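Local coordinates for protein spartin (Homo sapiens, PDB 4U7I) that acts as a lipophagy receptor and lipid transfer protein in lipid droplet turnover, and binds IST1 through its MIT domain, the part described here, at residues A[44-48]-A[78-83]; A[9-13]-A[49-53]. The contacts are given in a common frame with arbitrary orientation. Residue numbers count along the deposited sequence, not the author numbering.

Contact 1: residues A[44-48]-A[78-83]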
ATOM      1  N   ILE A  44      -5.923  -0.951  -1.633  1.00 24.57           N
ATOM      2  CA  ILE A  44      -6.142   0.451  -2.002  1.00 22.70           C
ATOM      3  C   ILE A  44      -6.970   1.177  -0.940  1.00 26.92           C
ATOM      4  O   ILE A  44      -6.650   2.307  -0.576  1.00 29.36           O
ATOM      5  CB  ILE A  44      -6.819   0.558  -3.392  1.00 25.84           C
ATOM      6  CG1 ILE A  44      -5.796   0.219  -4.476  1.00 29.10           C
ATOM      7  CG2 ILE A  44      -7.372   1.953  -3.618  1.00 27.40           C
ATOM      8  CD1 ILE A  44      -6.365   0.111  -5.882  1.00 29.15           C
ATOM      9  N   GLY A  45      -8.004   0.521  -0.417  1.00 26.38           N
ATOM     10  CA  GLY A  45      -8.851   1.129   0.597  1.00 28.64           C
ATOM     11  C   GLY A  45      -8.047   1.508   1.829  1.00 32.65           C
ATOM     12  O   GLY A  45      -8.164   2.620   2.354  1.00 32.46           O
ATOM     13  N   HIS A  46      -7.220   0.578   2.292  1.00 28.59           N
ATOM     14  CA  HIS A  46      -6.392   0.841   3.463  1.00 25.64           C
ATOM     15  C   HIS A  46      -5.336   1.897   3.171  1.00 27.70           C
ATOM     16  O   HIS A  46      -5.066   2.749   4.024  1.00 29.53           O
ATOM     17  CB  HIS A  46      -5.739  -0.448   3.950  1.00 25.14           C
ATOM     18  CG  HIS A  46      -6.733  -1.492   4.347  1.00 28.70           C
ATOM     19  ND1 HIS A  46      -7.572  -1.337   5.428  1.00 36.32           N
ATOM     20  CD2 HIS A  46      -7.048  -2.683   3.793  1.00 26.28           C
ATOM     21  CE1 HIS A  46      -8.356  -2.394   5.528  1.00 36.84           C
ATOM     22  NE2 HIS A  46      -8.061  -3.226   4.548  1.00 31.18           N
ATOM     23  N   LEU A  47      -4.732   1.851   1.983  1.00 26.47           N
ATOM     24  CA  LEU A  47      -3.691   2.831   1.649  1.00 22.73           C
ATOM     25  C   LEU A  47      -4.289   4.233   1.659  1.00 30.24           C
ATOM     26  O   LEU A  47      -3.721   5.171   2.235  1.00 28.46           O
ATOM     27  CB  LEU A  47      -3.055   2.551   0.275  1.00 20.42           C
ATOM     28  CG  LEU A  47      -2.230   1.263   0.199  1.00 22.80           C
ATOM     29  CD1 LEU A  47      -2.043   0.860  -1.241  1.00 23.66           C
ATOM     30  CD2 LEU A  47      -0.884   1.481   0.866  1.00 25.50           C
ATOM     31  N   LEU A  48      -5.440   4.374   1.014  1.00 32.52           N
ATOM     32  CA  LEU A  48      -6.091   5.677   0.920  1.00 34.55           C
ATOM     33  C   LEU A  48      -6.371   6.259   2.295  1.00 41.28           C
ATOM     34  O   LEU A  48      -6.162   7.448   2.526  1.00 44.91           O
ATOM     35  CB  LEU A  48      -7.396   5.576   0.132  1.00 27.36           C
ATOM     36  CG  LEU A  48      -7.296   5.418  -1.385  1.00 30.20           C
ATOM     37  CD1 LEU A  48      -8.674   5.086  -1.935  1.00 30.51           C
ATOM     38  CD2 LEU A  48      -6.727   6.677  -2.049  1.00 38.17           C
ATOM     39  N   THR A  78       3.286   2.864  -2.899  1.00 33.39           N
ATOM     40  CA  THR A  78       2.651   1.591  -3.166  1.00 26.01           C
ATOM     41  C   THR A  78       1.276   1.786  -3.773  1.00 27.89           C
ATOM     42  O   THR A  78       0.875   1.034  -4.665  1.00 31.74           O
ATOM     43  CB  THR A  78       2.574   0.764  -1.880  1.00 24.40           C
ATOM     44  OG1 THR A  78       3.890   0.296  -1.586  1.00 30.10           O
ATOM     45  CG2 THR A  78       1.642  -0.426  -2.036  1.00 27.49           C
ATOM     46  N   LEU A  79       0.559   2.809  -3.322  1.00 26.03           N
ATOM     47  CA  LEU A  79      -0.763   3.080  -3.882  1.00 28.87           C
ATOM     48  C   LEU A  79      -0.655   3.320  -5.390  1.00 26.22           C
ATOM     49  O   LEU A  79      -1.479   2.826  -6.165  1.00 27.69           O
ATOM     50  CB  LEU A  79      -1.411   4.281  -3.192  1.00 31.71           C
ATOM     51  CG  LEU A  79      -2.715   4.803  -3.801  1.00 29.52           C
ATOM     52  CD1 LEU A  79      -3.820   3.758  -3.752  1.00 33.14           C
ATOM     53  CD2 LEU A  79      -3.168   6.071  -3.101  1.00 30.19           C
ATOM     54  N   GLN A  80       0.367   4.060  -5.805  1.00 30.76           N
ATOM     55  CA  GLN A  80       0.609   4.273  -7.231  1.00 30.39           C
ATOM     56  C   GLN A  80       0.825   2.944  -7.952  1.00 30.61           C
ATOM     57  O   GLN A  80       0.203   2.678  -8.978  1.00 31.90           O
ATOM     58  CB  GLN A  80       1.821   5.174  -7.459  1.00 38.79           C
ATOM     59  CG  GLN A  80       1.693   6.555  -6.867  1.00 43.74           C
ATOM     60  CD  GLN A  80       3.000   7.322  -6.952  1.00 48.05           C
ATOM     61  OE1 GLN A  80       3.889   6.972  -7.735  1.00 53.42           O
ATOM     62  NE2 GLN A  80       3.129   8.363  -6.139  1.00 47.98           N
ATOM     63  N   ASN A  81       1.696   2.106  -7.405  1.00 29.86           N
ATOM     64  CA  ASN A  81       1.991   0.813  -8.037  1.00 28.68           C
ATOM     65  C   ASN A  81       0.783  -0.123  -8.100  1.00 26.37           C
ATOM     66  O   ASN A  81       0.559  -0.776  -9.126  1.00 25.04           O
ATOM     67  CB  ASN A  81       3.137   0.114  -7.311  1.00 31.08           C
ATOM     68  CG  ASN A  81       4.440   0.883  -7.414  1.00 38.14           C
ATOM     69  OD1 ASN A  81       4.649   1.637  -8.364  1.00 35.36           O
ATOM     70  ND2 ASN A  81       5.315   0.709  -6.434  1.00 33.85           N
ATOM     71  N   VAL A  82       0.017  -0.195  -7.011  1.00 22.79           N
ATOM     72  CA  VAL A  82      -1.170  -1.062  -6.977  1.00 24.03           C
ATOM     73  C   VAL A  82      -2.218  -0.572  -7.968  1.00 23.24           C
ATOM     74  O   VAL A  82      -2.845  -1.363  -8.691  1.00 25.73           O
ATOM     75  CB  VAL A  82      -1.798  -1.135  -5.562  1.00 25.95           C
ATOM     76  CG1 VAL A  82      -3.073  -1.973  -5.573  1.00 26.69           C
ATOM     77  CG2 VAL A  82      -0.804  -1.727  -4.570  1.00 26.66           C
ATOM     78  N   ARG A  83      -2.411   0.740  -8.025  1.00 25.50           N
ATOM     79  CA  ARG A  83      -3.417   1.277  -8.931  1.00 27.61           C
ATOM     80  C   ARG A  83      -3.051   0.992 -10.389  1.00 27.67           C
ATOM     81  O   ARG A  83      -3.924   0.685 -11.212  1.00 25.91           O
ATOM     82  CB  ARG A  83      -3.606   2.774  -8.683  1.00 31.73           C
ATOM     83  CG  ARG A  83      -4.554   3.041  -7.515  1.00 29.63           C
ATOM     84  CD  ARG A  83      -4.864   4.518  -7.321  1.00 42.10           C
ATOM     85  NE  ARG A  83      -6.176   4.704  -6.701  1.00 53.72           N
ATOM     86  CZ  ARG A  83      -6.568   5.816  -6.085  1.00 51.73           C
ATOM     87  NH1 ARG A  83      -5.744   6.853  -5.988  1.00 53.87           N
ATOM     88  NH2 ARG A  83      -7.787   5.890  -5.565  1.00 45.73           N
TER
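Ile44, Leu47 and Leu79 carry most of this antiparallel helix-helix contact. The axes of the two short segments approach to 10.1 Å, with 154° between their directions. Ile44 reaches across to Leu79, Val82 and Arg83. Ile44 CG1 lies 3.7 Å from Val82 CG1, and Ile44 CD1 lies 3.8 Å from Arg83 CG, so the aliphatic part of the arginine extends the apolar surface. The CA-to-CB bond of Leu47 points toward the other helix. Leu47 CD1 packs on the backbone of Leu79, 3.7 Å from Leu79 CA, and also touches Thr78 CG2 at 4.0 Å. The side chain of Leu79 meets both Ile44 and Leu48: Leu79 CD1 is 4.0 Å from Ile44 CG2, and Leu79 CD2 is 3.8 Å from Leu48 CD2. At the exposed edge, Arg83 NH2 lies 3.8 Å from Leu48 CD2. No hydrogen bond crosses; the contact is apolar packing within the three-helix bundle of the MIT domain. In the complex, aromatic packing from the bound IST1 peptide reaches Leu47, Thr78 and Val82. Helix 5-29 packs alongside, with Ala17 on Leu47 and Val21 on Val82, while helices 33-51 and 63-90 face each other here.

Contact 2: residues A[9-13]-A[49-53]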
ATOM      1  N   ILE A   9      -4.159   5.158  13.597  1.00 38.22           N
ATOM      2  CA  ILE A   9      -4.895   4.984  12.342  1.00 36.18           C
ATOM      3  C   ILE A   9      -3.928   4.786  11.171  1.00 33.13           C
ATOM      4  O   ILE A   9      -4.101   3.892  10.331  1.00 32.60           O
ATOM      5  CB  ILE A   9      -5.812   6.188  12.042  1.00 36.56           C
ATOM      6  CG1 ILE A   9      -7.030   6.165  12.958  1.00 36.80           C
ATOM      7  CG2 ILE A   9      -6.257   6.170  10.581  1.00 36.30           C
ATOM      8  CD1 ILE A   9      -7.824   7.448  12.927  1.00 48.66           C
ATOM      9  N   ILE A  10      -2.899   5.617  11.119  1.00 31.42           N
ATOM     10  CA  ILE A  10      -1.905   5.478  10.053  1.00 33.30           C
ATOM     11  C   ILE A  10      -1.201   4.127  10.175  1.00 36.06           C
ATOM     12  O   ILE A  10      -1.034   3.399   9.190  1.00 31.63           O
ATOM     13  CB  ILE A  10      -0.880   6.630  10.095  1.00 28.22           C
ATOM     14  CG1 ILE A  10      -1.546   7.927   9.649  1.00 26.42           C
ATOM     15  CG2 ILE A  10       0.326   6.335   9.196  1.00 29.22           C
ATOM     16  CD1 ILE A  10      -0.745   9.202  10.027  1.00 24.93           C
ATOM     17  N   ARG A  11      -0.816   3.771  11.393  1.00 29.24           N
ATOM     18  CA  ARG A  11      -0.092   2.524  11.595  1.00 32.37           C
ATOM     19  C   ARG A  11      -0.952   1.313  11.226  1.00 36.94           C
ATOM     20  O   ARG A  11      -0.463   0.371  10.596  1.00 32.98           O
ATOM     21  CB  ARG A  11       0.388   2.413  13.041  1.00 37.44           C
ATOM     22  CG  ARG A  11       1.425   1.323  13.280  1.00 44.08           C
ATOM     23  CD  ARG A  11       1.782   1.240  14.761  1.00 48.24           C
ATOM     24  NE  ARG A  11       2.123   2.550  15.310  1.00 59.42           N
ATOM     25  N   GLU A  12      -2.230   1.342  11.603  1.00 35.25           N
ATOM     26  CA  GLU A  12      -3.131   0.227  11.295  1.00 31.66           C
ATOM     27  C   GLU A  12      -3.302   0.093   9.793  1.00 31.35           C
ATOM     28  O   GLU A  12      -3.310  -1.013   9.261  1.00 33.86           O
ATOM     29  CB  GLU A  12      -4.508   0.401  11.952  1.00 41.80           C
ATOM     30  CG  GLU A  12      -4.533   0.491  13.479  1.00 66.13           C
ATOM     31  CD  GLU A  12      -3.480  -0.359  14.166  1.00 75.20           C
ATOM     32  OE1 GLU A  12      -3.516  -1.598  14.014  1.00 75.42           O
ATOM     33  OE2 GLU A  12      -2.620   0.217  14.871  1.00 78.92           O
ATOM     34  N   ALA A  13      -3.438   1.228   9.112  1.00 31.59           N
ATOM     35  CA  ALA A  13      -3.621   1.237   7.668  1.00 28.33           C
ATOM     36  C   ALA A  13      -2.397   0.682   6.961  1.00 30.17           C
ATOM     37  O   ALA A  13      -2.508  -0.053   5.987  1.00 25.59           O
ATOM     38  CB  ALA A  13      -3.918   2.654   7.172  1.00 28.22           C
ATOM     39  N   ARG A  49      -6.835   5.419   3.211  1.00 28.77           N
ATOM     40  CA  ARG A  49      -7.176   5.911   4.538  1.00 32.70           C
ATOM     41  C   ARG A  49      -5.944   6.407   5.284  1.00 32.82           C
ATOM     42  O   ARG A  49      -5.973   7.470   5.903  1.00 33.75           O
ATOM     43  CB  ARG A  49      -7.863   4.826   5.358  1.00 32.44           C
ATOM     44  CG  ARG A  49      -8.281   5.310   6.739  1.00 40.05           C
ATOM     45  CD  ARG A  49      -9.105   4.267   7.462  1.00 41.53           C
ATOM     46  NE  ARG A  49      -8.318   3.077   7.772  1.00 46.18           N
ATOM     47  CZ  ARG A  49      -8.333   1.959   7.052  1.00 46.36           C
ATOM     48  NH1 ARG A  49      -9.098   1.872   5.972  1.00 39.39           N
ATOM     49  NH2 ARG A  49      -7.587   0.925   7.417  1.00 40.44           N
ATOM     50  N   GLY A  50      -4.878   5.618   5.248  1.00 28.41           N
ATOM     51  CA  GLY A  50      -3.642   5.970   5.934  1.00 25.61           C
ATOM     52  C   GLY A  50      -3.053   7.260   5.390  1.00 31.04           C
ATOM     53  O   GLY A  50      -2.556   8.096   6.140  1.00 31.74           O
ATOM     54  N   ILE A  51      -3.126   7.427   4.074  1.00 27.59           N
ATOM     55  CA  ILE A  51      -2.557   8.596   3.407  1.00 28.66           C
ATOM     56  C   ILE A  51      -3.373   9.847   3.727  1.00 31.91           C
ATOM     57  O   ILE A  51      -2.843  10.963   3.773  1.00 29.36           O
ATOM     58  CB  ILE A  51      -2.481   8.360   1.880  1.00 26.04           C
ATOM     59  CG1 ILE A  51      -1.411   7.313   1.578  1.00 22.31           C
ATOM     60  CG2 ILE A  51      -2.169   9.646   1.132  1.00 34.02           C
ATOM     61  CD1 ILE A  51      -1.549   6.663   0.189  1.00 28.86           C
ATOM     62  N   SER A  52      -4.662   9.660   3.991  1.00 28.54           N
ATOM     63  CA  SER A  52      -5.575  10.793   4.175  1.00 28.32           C
ATOM     64  C   SER A  52      -5.378  11.554   5.488  1.00 34.90           C
ATOM     65  O   SER A  52      -5.889  12.663   5.641  1.00 38.43           O
ATOM     66  CB  SER A  52      -7.016  10.306   4.106  1.00 41.02           C
ATOM     67  OG  SER A  52      -7.349   9.619   5.300  1.00 38.35           O
ATOM     68  N   ILE A  53      -4.653  10.964   6.436  1.00 35.12           N
ATOM     69  CA  ILE A  53      -4.511  11.570   7.757  1.00 34.17           C
ATOM     70  C   ILE A  53      -3.526  12.743   7.732  1.00 30.31           C
ATOM     71  O   ILE A  53      -2.378  12.578   7.341  1.00 31.99           O
ATOM     72  CB  ILE A  53      -4.041  10.530   8.798  1.00 33.67           C
ATOM     73  CG1 ILE A  53      -4.983   9.320   8.803  1.00 35.36           C
ATOM     74  CG2 ILE A  53      -3.908  11.181  10.171  1.00 35.38           C
ATOM     75  CD1 ILE A  53      -6.425   9.677   9.079  1.00 37.98           C
TER
HETATM   76  O   HOH W   1      -6.531   2.486   9.772  1.00 38.52           O
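This is a close contact of the N-terminal part of helix 5-29 with the C-terminal end of helix 33-51 and the turn that follows it. Gly50 sets the spacing. Gly50 CA is only 4.5 Å from Ile10 CA and 3.6 Å from Ala13 CB. A CB on Gly50 would clash with Ala13 CB, so the missing side chain of Gly50 lets the two backbones come close. In the MIT three-helix bundle this joins the first helix to the end of the second. Past the helix end, the CA-to-CB bond of Ile53 points toward the first helix. Ile53 CD1 lies 3.8 Å from Ile9 CG2, and Ile53 CB lies 3.7 Å from Ile10 CG1. Ser52 OG donates a 2.6 Å hydrogen bond to Arg49 O at this turn. A water also bridges the helices: it donates to Ile9 O at 2.9 Å and accepts from Arg49 NE at 2.7 Å. Arg49 NH2 is hydrogen-bonded to His46. From helix 63-90, Gln72 NE2 hydrogen-bonds to the carbonyl oxygens of Gly50 and Ile53.

From the N terminus, the chain first passes 9-13 on helix 5-29. It then turns back into helix 33-51 and runs through 44-48 directly into 49-53, where contact 2 closes a loop of 35 intervening residues. After the connection to helix 63-90 it reaches 78-83, and contact 1 closes a loop of 29. The segments alternate along the chain, so the two loops cross. Helix 33-51 takes part in both contacts: contact 2 ties it to the first helix and contact 1 to the third. The contact centres are 12 Å apart. The contacts also touch directly, with His46 O 3.4 Å from Ala13 CB and Leu79 CD2 3.7 Å from Ile51 CD1.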